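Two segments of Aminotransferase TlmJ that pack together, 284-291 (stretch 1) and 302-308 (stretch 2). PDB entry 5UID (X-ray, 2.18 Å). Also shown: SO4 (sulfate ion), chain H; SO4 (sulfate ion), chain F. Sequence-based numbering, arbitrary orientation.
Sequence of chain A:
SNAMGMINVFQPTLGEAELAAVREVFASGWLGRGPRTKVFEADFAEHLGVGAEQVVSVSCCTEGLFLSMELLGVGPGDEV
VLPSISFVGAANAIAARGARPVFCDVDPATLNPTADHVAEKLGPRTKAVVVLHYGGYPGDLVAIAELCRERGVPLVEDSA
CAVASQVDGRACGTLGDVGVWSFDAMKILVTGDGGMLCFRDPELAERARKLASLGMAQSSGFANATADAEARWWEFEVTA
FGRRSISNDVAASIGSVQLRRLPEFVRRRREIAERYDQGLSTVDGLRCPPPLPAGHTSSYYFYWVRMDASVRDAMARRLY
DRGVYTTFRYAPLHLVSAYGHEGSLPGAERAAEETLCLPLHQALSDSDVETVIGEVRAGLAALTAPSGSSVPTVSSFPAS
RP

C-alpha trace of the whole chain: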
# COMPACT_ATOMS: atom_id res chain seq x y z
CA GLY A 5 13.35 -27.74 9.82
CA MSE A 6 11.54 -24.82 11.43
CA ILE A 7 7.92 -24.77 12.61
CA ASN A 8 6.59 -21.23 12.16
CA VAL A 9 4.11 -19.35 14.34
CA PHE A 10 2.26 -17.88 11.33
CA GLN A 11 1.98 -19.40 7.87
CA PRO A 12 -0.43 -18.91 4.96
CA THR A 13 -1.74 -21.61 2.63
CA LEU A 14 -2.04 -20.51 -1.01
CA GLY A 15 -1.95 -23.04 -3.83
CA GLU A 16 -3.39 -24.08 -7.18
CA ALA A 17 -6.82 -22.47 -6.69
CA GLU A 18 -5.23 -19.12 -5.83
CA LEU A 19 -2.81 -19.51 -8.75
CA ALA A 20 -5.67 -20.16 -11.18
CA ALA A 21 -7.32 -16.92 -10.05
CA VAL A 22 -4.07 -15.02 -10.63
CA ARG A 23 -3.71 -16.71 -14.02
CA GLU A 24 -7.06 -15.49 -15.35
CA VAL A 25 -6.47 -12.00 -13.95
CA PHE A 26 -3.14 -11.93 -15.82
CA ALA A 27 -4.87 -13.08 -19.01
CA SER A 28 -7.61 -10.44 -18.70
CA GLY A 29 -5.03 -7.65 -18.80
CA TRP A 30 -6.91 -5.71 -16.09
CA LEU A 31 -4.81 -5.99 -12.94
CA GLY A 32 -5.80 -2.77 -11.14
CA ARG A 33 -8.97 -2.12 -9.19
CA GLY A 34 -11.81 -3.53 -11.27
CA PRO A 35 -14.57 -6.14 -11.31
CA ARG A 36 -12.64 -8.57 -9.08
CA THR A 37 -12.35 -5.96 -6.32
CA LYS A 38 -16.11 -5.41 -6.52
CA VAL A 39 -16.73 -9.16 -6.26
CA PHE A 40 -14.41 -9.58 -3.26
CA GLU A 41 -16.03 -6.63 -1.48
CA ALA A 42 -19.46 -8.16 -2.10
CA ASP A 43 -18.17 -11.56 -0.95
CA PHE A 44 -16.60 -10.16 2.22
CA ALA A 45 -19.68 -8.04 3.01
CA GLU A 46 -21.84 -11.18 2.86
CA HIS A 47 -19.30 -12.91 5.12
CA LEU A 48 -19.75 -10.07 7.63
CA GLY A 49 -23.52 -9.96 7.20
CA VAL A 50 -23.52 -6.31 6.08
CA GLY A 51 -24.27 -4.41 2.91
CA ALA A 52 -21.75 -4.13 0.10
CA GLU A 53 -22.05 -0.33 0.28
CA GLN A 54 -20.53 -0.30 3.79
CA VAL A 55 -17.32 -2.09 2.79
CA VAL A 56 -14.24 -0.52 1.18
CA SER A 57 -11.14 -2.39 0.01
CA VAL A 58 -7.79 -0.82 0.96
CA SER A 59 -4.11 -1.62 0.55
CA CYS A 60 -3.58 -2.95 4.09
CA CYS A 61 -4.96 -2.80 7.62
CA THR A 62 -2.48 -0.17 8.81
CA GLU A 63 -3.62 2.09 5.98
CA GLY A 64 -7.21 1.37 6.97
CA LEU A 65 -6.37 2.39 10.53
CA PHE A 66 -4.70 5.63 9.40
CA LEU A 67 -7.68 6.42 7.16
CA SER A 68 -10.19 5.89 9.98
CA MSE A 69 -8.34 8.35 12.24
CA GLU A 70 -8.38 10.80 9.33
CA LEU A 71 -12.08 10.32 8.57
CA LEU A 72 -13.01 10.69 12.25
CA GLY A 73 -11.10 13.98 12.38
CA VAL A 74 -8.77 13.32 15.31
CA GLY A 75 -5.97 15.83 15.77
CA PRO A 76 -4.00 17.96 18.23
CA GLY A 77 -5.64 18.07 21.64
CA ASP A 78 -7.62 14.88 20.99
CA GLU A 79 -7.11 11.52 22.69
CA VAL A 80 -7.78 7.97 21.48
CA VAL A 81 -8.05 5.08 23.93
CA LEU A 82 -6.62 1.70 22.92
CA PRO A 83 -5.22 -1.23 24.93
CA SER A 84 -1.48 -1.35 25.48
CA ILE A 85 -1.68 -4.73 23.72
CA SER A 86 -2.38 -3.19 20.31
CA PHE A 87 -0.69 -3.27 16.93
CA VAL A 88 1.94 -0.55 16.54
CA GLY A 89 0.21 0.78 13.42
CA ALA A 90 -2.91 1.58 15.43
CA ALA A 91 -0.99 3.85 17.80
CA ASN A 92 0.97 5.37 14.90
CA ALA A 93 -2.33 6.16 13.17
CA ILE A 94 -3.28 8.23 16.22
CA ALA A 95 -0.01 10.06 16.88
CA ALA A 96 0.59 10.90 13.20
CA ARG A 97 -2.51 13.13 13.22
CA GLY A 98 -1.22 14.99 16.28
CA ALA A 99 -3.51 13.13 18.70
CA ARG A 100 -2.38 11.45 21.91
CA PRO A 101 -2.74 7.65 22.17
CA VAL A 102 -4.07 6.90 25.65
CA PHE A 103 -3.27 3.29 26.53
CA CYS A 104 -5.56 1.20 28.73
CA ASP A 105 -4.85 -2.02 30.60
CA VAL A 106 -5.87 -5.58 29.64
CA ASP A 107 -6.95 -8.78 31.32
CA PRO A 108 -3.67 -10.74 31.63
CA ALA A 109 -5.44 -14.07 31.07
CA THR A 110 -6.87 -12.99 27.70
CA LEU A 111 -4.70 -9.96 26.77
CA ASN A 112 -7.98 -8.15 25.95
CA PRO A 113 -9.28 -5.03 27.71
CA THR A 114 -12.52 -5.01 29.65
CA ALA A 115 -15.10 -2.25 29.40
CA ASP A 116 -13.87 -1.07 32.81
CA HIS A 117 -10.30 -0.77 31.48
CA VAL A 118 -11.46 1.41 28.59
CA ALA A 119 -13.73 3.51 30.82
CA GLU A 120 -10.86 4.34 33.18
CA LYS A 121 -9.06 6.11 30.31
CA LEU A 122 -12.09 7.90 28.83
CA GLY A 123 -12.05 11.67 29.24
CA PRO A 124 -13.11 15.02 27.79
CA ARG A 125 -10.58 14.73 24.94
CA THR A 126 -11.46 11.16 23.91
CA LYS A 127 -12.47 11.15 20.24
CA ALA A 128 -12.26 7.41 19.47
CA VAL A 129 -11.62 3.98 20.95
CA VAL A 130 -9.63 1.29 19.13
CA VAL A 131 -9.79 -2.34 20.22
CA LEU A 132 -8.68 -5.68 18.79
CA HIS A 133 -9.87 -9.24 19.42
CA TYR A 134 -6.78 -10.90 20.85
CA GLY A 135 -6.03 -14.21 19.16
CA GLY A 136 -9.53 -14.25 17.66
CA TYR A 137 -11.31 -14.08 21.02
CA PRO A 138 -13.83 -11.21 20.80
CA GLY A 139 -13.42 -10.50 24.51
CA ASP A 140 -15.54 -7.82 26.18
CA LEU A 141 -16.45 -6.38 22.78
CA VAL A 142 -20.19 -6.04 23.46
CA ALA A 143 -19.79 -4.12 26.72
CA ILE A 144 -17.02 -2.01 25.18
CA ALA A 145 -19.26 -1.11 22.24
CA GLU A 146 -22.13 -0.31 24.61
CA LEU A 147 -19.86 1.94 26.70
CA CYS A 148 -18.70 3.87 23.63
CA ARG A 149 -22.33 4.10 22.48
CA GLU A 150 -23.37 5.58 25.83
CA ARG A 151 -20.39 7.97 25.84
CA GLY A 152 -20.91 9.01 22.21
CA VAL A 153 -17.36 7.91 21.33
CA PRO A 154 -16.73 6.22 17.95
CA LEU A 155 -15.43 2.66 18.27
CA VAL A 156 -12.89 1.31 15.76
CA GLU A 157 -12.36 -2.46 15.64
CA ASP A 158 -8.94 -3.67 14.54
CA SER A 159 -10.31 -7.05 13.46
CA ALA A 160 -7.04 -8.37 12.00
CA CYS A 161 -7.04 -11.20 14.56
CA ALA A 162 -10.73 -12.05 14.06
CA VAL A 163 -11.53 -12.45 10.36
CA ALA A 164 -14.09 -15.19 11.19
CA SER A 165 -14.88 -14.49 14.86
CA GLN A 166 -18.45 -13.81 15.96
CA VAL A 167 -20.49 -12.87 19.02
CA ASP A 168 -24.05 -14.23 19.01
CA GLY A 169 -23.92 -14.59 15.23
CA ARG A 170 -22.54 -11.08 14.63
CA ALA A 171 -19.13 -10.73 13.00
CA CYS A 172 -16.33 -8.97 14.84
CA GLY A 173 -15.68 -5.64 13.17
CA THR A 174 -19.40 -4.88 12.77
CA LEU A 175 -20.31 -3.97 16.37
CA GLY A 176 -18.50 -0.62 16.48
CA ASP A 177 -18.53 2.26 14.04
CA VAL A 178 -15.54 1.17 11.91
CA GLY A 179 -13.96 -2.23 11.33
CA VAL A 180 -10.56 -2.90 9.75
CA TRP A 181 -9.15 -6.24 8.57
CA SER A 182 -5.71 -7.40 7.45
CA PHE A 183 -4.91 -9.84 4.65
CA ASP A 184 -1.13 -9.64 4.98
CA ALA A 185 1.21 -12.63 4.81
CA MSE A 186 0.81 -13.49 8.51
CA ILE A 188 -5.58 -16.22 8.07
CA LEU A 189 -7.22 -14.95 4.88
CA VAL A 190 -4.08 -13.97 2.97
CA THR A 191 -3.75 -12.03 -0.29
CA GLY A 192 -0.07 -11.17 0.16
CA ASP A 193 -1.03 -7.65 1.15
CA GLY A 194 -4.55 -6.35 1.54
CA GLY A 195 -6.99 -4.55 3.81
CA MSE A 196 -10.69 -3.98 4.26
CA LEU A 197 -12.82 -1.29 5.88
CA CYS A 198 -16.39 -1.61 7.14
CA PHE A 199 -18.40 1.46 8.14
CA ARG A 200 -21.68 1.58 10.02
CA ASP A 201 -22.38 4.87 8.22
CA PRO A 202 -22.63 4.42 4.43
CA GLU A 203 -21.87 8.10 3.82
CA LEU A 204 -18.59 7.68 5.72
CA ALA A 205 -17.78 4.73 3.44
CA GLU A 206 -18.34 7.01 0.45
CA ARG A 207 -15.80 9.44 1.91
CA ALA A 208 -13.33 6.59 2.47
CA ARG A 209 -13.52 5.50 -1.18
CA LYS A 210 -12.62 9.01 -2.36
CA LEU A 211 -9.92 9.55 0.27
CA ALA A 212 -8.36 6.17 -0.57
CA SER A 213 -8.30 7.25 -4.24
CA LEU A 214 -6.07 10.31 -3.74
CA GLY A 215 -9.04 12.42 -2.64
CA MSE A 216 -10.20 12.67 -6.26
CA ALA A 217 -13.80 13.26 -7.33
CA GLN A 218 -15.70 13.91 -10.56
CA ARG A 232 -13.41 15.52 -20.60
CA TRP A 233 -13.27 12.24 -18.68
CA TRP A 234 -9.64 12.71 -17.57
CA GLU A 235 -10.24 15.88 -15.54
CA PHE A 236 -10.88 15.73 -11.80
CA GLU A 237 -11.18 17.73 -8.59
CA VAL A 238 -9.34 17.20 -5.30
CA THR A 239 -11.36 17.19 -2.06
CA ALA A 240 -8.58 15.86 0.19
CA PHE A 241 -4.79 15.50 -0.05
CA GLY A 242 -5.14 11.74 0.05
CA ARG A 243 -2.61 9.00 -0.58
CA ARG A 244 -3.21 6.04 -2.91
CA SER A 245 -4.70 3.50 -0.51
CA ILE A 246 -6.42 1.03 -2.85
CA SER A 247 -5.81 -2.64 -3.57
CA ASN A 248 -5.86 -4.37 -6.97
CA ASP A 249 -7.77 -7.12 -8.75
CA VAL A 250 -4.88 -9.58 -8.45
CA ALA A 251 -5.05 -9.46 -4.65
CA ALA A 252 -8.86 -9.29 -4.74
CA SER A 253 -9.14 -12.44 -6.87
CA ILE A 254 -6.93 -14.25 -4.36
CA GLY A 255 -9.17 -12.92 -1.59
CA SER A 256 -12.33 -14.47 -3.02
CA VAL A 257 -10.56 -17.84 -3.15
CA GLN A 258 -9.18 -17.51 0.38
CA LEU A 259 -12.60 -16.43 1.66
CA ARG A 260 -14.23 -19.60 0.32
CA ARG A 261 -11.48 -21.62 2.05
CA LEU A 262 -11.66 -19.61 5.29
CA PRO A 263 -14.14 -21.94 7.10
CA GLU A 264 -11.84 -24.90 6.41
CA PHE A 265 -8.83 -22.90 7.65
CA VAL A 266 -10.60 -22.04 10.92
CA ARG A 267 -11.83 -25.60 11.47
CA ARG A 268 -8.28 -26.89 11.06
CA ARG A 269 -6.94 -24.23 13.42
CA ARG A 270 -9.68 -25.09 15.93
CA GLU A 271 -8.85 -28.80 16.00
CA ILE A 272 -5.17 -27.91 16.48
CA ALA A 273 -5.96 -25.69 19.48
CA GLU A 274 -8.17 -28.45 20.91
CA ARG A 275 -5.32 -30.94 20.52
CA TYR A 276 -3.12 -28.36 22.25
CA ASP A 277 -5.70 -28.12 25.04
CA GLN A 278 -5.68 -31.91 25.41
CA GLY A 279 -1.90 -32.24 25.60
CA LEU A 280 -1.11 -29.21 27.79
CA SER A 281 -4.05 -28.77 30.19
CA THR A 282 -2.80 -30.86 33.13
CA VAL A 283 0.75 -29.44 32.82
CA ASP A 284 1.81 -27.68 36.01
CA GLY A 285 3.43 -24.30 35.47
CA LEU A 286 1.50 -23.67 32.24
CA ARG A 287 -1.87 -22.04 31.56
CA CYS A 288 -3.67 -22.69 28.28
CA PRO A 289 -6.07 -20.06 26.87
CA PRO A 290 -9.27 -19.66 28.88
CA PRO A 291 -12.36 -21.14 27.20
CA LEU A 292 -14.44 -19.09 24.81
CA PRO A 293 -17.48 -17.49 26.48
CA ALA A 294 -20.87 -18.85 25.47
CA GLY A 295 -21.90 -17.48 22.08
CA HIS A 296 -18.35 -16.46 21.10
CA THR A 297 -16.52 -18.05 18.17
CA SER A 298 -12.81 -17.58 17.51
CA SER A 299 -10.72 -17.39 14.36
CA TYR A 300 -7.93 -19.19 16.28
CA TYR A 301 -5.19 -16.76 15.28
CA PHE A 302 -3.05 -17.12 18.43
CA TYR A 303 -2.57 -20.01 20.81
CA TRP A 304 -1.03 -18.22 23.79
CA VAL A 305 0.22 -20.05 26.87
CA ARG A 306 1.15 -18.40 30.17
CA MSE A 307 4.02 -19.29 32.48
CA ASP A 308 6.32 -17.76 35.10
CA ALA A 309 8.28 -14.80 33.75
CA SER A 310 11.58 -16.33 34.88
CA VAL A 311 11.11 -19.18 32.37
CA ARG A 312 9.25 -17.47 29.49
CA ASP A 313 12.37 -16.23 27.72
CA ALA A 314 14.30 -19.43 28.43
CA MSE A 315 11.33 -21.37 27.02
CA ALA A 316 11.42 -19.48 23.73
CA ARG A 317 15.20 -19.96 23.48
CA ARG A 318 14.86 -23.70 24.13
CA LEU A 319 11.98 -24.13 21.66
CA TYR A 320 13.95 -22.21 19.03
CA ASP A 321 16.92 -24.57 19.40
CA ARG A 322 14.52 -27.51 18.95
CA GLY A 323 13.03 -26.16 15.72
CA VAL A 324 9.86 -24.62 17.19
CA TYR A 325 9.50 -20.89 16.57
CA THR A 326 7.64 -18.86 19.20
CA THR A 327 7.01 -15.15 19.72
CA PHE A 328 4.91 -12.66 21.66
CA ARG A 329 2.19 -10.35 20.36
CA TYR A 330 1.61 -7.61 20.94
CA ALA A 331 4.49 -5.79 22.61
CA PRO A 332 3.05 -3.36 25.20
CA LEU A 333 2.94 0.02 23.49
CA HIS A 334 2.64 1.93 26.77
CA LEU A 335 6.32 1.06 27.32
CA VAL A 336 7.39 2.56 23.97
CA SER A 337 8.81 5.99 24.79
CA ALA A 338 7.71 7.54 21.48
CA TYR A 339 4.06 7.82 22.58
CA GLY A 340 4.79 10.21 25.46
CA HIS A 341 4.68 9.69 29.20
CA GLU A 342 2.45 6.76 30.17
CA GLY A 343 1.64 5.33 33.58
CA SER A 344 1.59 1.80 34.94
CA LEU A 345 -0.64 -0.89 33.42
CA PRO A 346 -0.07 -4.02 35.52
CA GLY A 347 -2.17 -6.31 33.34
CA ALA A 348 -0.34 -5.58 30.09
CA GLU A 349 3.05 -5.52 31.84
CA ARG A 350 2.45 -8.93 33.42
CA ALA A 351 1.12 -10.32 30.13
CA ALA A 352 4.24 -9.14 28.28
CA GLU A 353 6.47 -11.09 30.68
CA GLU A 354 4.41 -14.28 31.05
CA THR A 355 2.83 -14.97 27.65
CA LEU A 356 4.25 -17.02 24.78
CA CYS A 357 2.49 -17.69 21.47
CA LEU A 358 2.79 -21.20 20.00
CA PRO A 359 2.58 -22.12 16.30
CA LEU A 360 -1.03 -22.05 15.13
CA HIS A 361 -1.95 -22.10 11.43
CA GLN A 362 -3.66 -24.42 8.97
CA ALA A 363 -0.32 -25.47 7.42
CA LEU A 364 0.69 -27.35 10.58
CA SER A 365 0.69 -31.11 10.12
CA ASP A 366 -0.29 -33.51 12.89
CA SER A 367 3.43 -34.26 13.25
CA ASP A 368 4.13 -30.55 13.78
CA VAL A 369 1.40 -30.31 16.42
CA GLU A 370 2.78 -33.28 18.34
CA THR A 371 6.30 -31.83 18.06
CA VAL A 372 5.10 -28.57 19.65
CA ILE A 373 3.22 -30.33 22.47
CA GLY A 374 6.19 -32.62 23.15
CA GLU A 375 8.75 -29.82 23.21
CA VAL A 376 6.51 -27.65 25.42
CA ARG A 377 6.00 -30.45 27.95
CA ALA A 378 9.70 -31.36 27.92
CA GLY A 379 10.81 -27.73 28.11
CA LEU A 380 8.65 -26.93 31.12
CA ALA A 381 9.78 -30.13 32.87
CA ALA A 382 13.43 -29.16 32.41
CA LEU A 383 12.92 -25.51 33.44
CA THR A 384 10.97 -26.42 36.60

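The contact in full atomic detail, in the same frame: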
# COMPACT_ATOMS: atom_id res chain seq x y z
N ASP A 284 1.56 -28.67 34.97
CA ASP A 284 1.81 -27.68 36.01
C ASP A 284 2.83 -26.65 35.54
O ASP A 284 3.80 -26.98 34.85
CB ASP A 284 2.31 -28.36 37.28
CG ASP A 284 2.60 -27.37 38.39
OD1 ASP A 284 1.65 -26.85 38.99
OD2 ASP A 284 3.80 -27.12 38.66
N GLY A 285 2.60 -25.39 35.91
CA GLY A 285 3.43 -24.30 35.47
C GLY A 285 3.04 -23.70 34.14
O GLY A 285 3.74 -22.80 33.65
N LEU A 286 1.95 -24.16 33.54
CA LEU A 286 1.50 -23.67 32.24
C LEU A 286 -0.00 -23.44 32.30
O LEU A 286 -0.74 -24.21 32.93
CB LEU A 286 1.83 -24.66 31.12
CG LEU A 286 1.69 -24.15 29.69
CD1 LEU A 286 2.71 -23.06 29.43
CD2 LEU A 286 1.85 -25.29 28.70
N ARG A 287 -0.46 -22.38 31.63
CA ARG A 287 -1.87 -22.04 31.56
C ARG A 287 -2.27 -21.89 30.10
O ARG A 287 -1.78 -20.99 29.41
CB ARG A 287 -2.18 -20.76 32.34
CG ARG A 287 -2.46 -21.00 33.82
CD ARG A 287 -3.86 -21.57 34.01
NE ARG A 287 -4.08 -22.10 35.35
CZ ARG A 287 -5.25 -22.56 35.79
NH1 ARG A 287 -6.30 -22.55 34.99
NH2 ARG A 287 -5.36 -23.03 37.03
N CYS A 288 -3.14 -22.77 29.63
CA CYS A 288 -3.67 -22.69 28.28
C CYS A 288 -4.67 -21.54 28.20
O CYS A 288 -5.06 -20.98 29.23
CB CYS A 288 -4.32 -24.03 27.91
SG CYS A 288 -3.14 -25.40 27.83
N PRO A 289 -5.08 -21.14 27.00
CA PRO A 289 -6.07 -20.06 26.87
C PRO A 289 -7.34 -20.40 27.61
O PRO A 289 -7.77 -21.56 27.64
CB PRO A 289 -6.31 -19.98 25.35
CG PRO A 289 -5.05 -20.47 24.75
CD PRO A 289 -4.54 -21.54 25.68
N PRO A 290 -7.98 -19.41 28.24
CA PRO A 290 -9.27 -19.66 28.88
C PRO A 290 -10.32 -20.00 27.83
O PRO A 290 -10.19 -19.60 26.66
CB PRO A 290 -9.59 -18.34 29.59
CG PRO A 290 -8.84 -17.31 28.81
CD PRO A 290 -7.58 -17.99 28.35
N PRO A 291 -11.36 -20.73 28.20
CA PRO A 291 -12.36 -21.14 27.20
C PRO A 291 -13.11 -19.95 26.64
O PRO A 291 -13.23 -18.89 27.28
CB PRO A 291 -13.29 -22.07 27.99
CG PRO A 291 -13.14 -21.63 29.41
CD PRO A 291 -11.70 -21.21 29.55
N PHE A 302 -4.11 -16.84 17.47
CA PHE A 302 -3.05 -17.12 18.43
C PHE A 302 -3.44 -18.30 19.30
O PHE A 302 -4.61 -18.48 19.65
CB PHE A 302 -2.77 -15.92 19.36
CG PHE A 302 -2.24 -14.70 18.66
CD1 PHE A 302 -1.38 -14.81 17.58
CD2 PHE A 302 -2.61 -13.44 19.10
CE1 PHE A 302 -0.89 -13.68 16.95
CE2 PHE A 302 -2.13 -12.31 18.47
CZ PHE A 302 -1.27 -12.43 17.39
N TYR A 303 -2.45 -19.10 19.68
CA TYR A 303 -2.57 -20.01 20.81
C TYR A 303 -1.52 -19.59 21.83
O TYR A 303 -0.35 -19.96 21.72
CB TYR A 303 -2.40 -21.47 20.40
CG TYR A 303 -2.81 -22.41 21.51
CD1 TYR A 303 -4.12 -22.84 21.64
CD2 TYR A 303 -1.89 -22.84 22.46
CE1 TYR A 303 -4.50 -23.69 22.66
CE2 TYR A 303 -2.26 -23.69 23.48
CZ TYR A 303 -3.57 -24.11 23.58
OH TYR A 303 -3.95 -24.96 24.59
N TRP A 304 -1.94 -18.79 22.81
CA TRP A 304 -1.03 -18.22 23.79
C TRP A 304 -1.08 -19.02 25.08
O TRP A 304 -2.16 -19.34 25.59
CB TRP A 304 -1.38 -16.75 24.06
CG TRP A 304 -2.72 -16.53 24.71
CD1 TRP A 304 -2.96 -16.26 26.02
CD2 TRP A 304 -4.00 -16.54 24.06
NE1 TRP A 304 -4.31 -16.11 26.24
CE2 TRP A 304 -4.97 -16.28 25.05
CE3 TRP A 304 -4.43 -16.75 22.74
CZ2 TRP A 304 -6.33 -16.22 24.77
CZ3 TRP A 304 -5.78 -16.69 22.47
CH2 TRP A 304 -6.72 -16.43 23.47
N VAL A 305 0.10 -19.36 25.59
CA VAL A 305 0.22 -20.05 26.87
C VAL A 305 0.93 -19.11 27.84
O VAL A 305 1.74 -18.27 27.44
CB VAL A 305 0.98 -21.38 26.74
CG1 VAL A 305 0.15 -22.39 25.97
CG2 VAL A 305 2.33 -21.16 26.07
N ARG A 306 0.60 -19.25 29.12
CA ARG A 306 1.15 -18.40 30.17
C ARG A 306 2.00 -19.21 31.13
O ARG A 306 1.65 -20.35 31.48
CB ARG A 306 0.02 -17.69 30.93
CG ARG A 306 -0.68 -16.60 30.14
CD ARG A 306 -2.01 -16.25 30.78
NE ARG A 306 -3.02 -17.27 30.52
CZ ARG A 306 -4.01 -17.58 31.34
NH1 ARG A 306 -4.13 -16.95 32.51
NH2 ARG A 306 -4.88 -18.52 31.01
N MSE A 307 3.11 -18.63 31.55
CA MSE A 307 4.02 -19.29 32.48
C MSE A 307 4.76 -18.25 33.31
O MSE A 307 4.58 -17.05 33.10
CB MSE A 307 5.01 -20.18 31.72
CG MSE A 307 5.93 -19.43 30.78
SE MSE A 307 6.69 -20.57 29.38
CE MSE A 307 5.20 -20.53 28.12
N ASP A 308 5.58 -18.70 34.26
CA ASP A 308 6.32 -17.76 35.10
C ASP A 308 7.31 -16.97 34.26
O ASP A 308 7.95 -17.52 33.35
CB ASP A 308 7.04 -18.50 36.22
CG ASP A 308 7.64 -17.56 37.25
OD1 ASP A 308 6.87 -16.98 38.05
OD2 ASP A 308 8.87 -17.40 37.26
S SO4 H . -5.34 -25.20 31.87
O1 SO4 H . -5.56 -26.34 32.75
O2 SO4 H . -6.34 -25.20 30.80
O3 SO4 H . -5.47 -23.97 32.64
O4 SO4 H . -4.00 -25.28 31.29
S SO4 F . -7.20 -18.52 33.91
O1 SO4 F . -7.92 -19.26 34.94
O2 SO4 F . -7.62 -17.13 33.92
O3 SO4 F . -5.77 -18.60 34.17
O4 SO4 F . -7.49 -19.11 32.60
O HOH W 1 -2.81 -19.01 28.19

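Stretch 1 has no regular secondary structure, whereas stretch 2 is a strand around Trp-304, Val-305 and Arg-306. The two pass each other antiparallel and meet at a single beta bridge, Arg-287 with Arg-306. Both backbone hydrogen bonds of the bridge are made. Arg-287 N donates to Arg-306 O at 2.9 Å, and Arg-306 N donates to Arg-287 O at 3.0 Å. Two CA-H...O contacts flank them: Leu-286 CA lies 3.4 Å from Arg-306 O, and Val-305 CA lies 3.4 Å from Arg-287 O. Each bridge carbonyl therefore takes one N-H bond and one weaker C-H contact from the opposing backbone.

Beyond the bridge, the ladder does not continue as direct backbone bonds. Pro-289, opposite Trp-304 in the register, has no backbone N-H to offer to Trp-304 O; a water donates to that carbonyl instead. Water 1 donates to Arg-287 O at 2.5 Å and to Trp-304 O at 2.7 Å, and accepts from Arg-306 NE at 2.9 Å. It thus satisfies the Trp-304 carbonyl, gives Arg-287 O a further donor, and ties the arginine side chain to both backbones.

Arg-306 has the largest area covered by the other stretch, and all three of its guanidinium nitrogens are used. NE goes to the water. Arg-306 NH2 donates to Cys-288 O at 3.0 Å, a side-chain bond that reaches the carbonyl preceding the prolines. Arg-306 NH1 donates to O3 of the chain F sulfate at 2.9 Å. Arg-306 NH2 also donates to O4 of that sulfate at 3.1 Å, with a weak second bond from NH2 to O3 at 3.3 Å. The CB of Arg-306 points sideways, but the chain's end comes nearer stretch 1. There Arg-287 CB covers one face of the guanidinium, 3.8 Å from Arg-306 NH2.

The end of Arg-287 leads away from stretch 2. Arg-287 NH1 is 2.9 Å from O3 of the chain H sulfate. Cys-288 N donates to O4 of the same ion at 3.1 Å, almost linearly, so this outward amide is also satisfied. Both sulfates probably come from the crystallisation liquor.

The prolines supply apolar surface for the aromatic rings. Pro-289 sits against two of them. Pro-289 CD lies over one face of Tyr-303, 3.8 Å from the ring centroid, and its CB lies over one face of Trp-304, 4.0 Å from the centroid of the six-membered ring. The compact proline ring can offer a C-H to each. Pro-290 adds a looser contact, CD to Trp-304 CZ2 at 4.2 Å. Tyr-303 OH and Trp-304 NE1 are satisfied elsewhere in the structure.

Leu-286 is buried toward the other end of the contact. Leu-286 CD1 packs 3.6 Å from Val-305 CB and 3.8 Å from CE of Met-307, a selenomethionine. These side chains have no polar groups to satisfy. Gly-285 precedes them at phi 86°, where a CB would jam against the preceding carbonyl O. Together the stretches bury 564 Å², both sides summed.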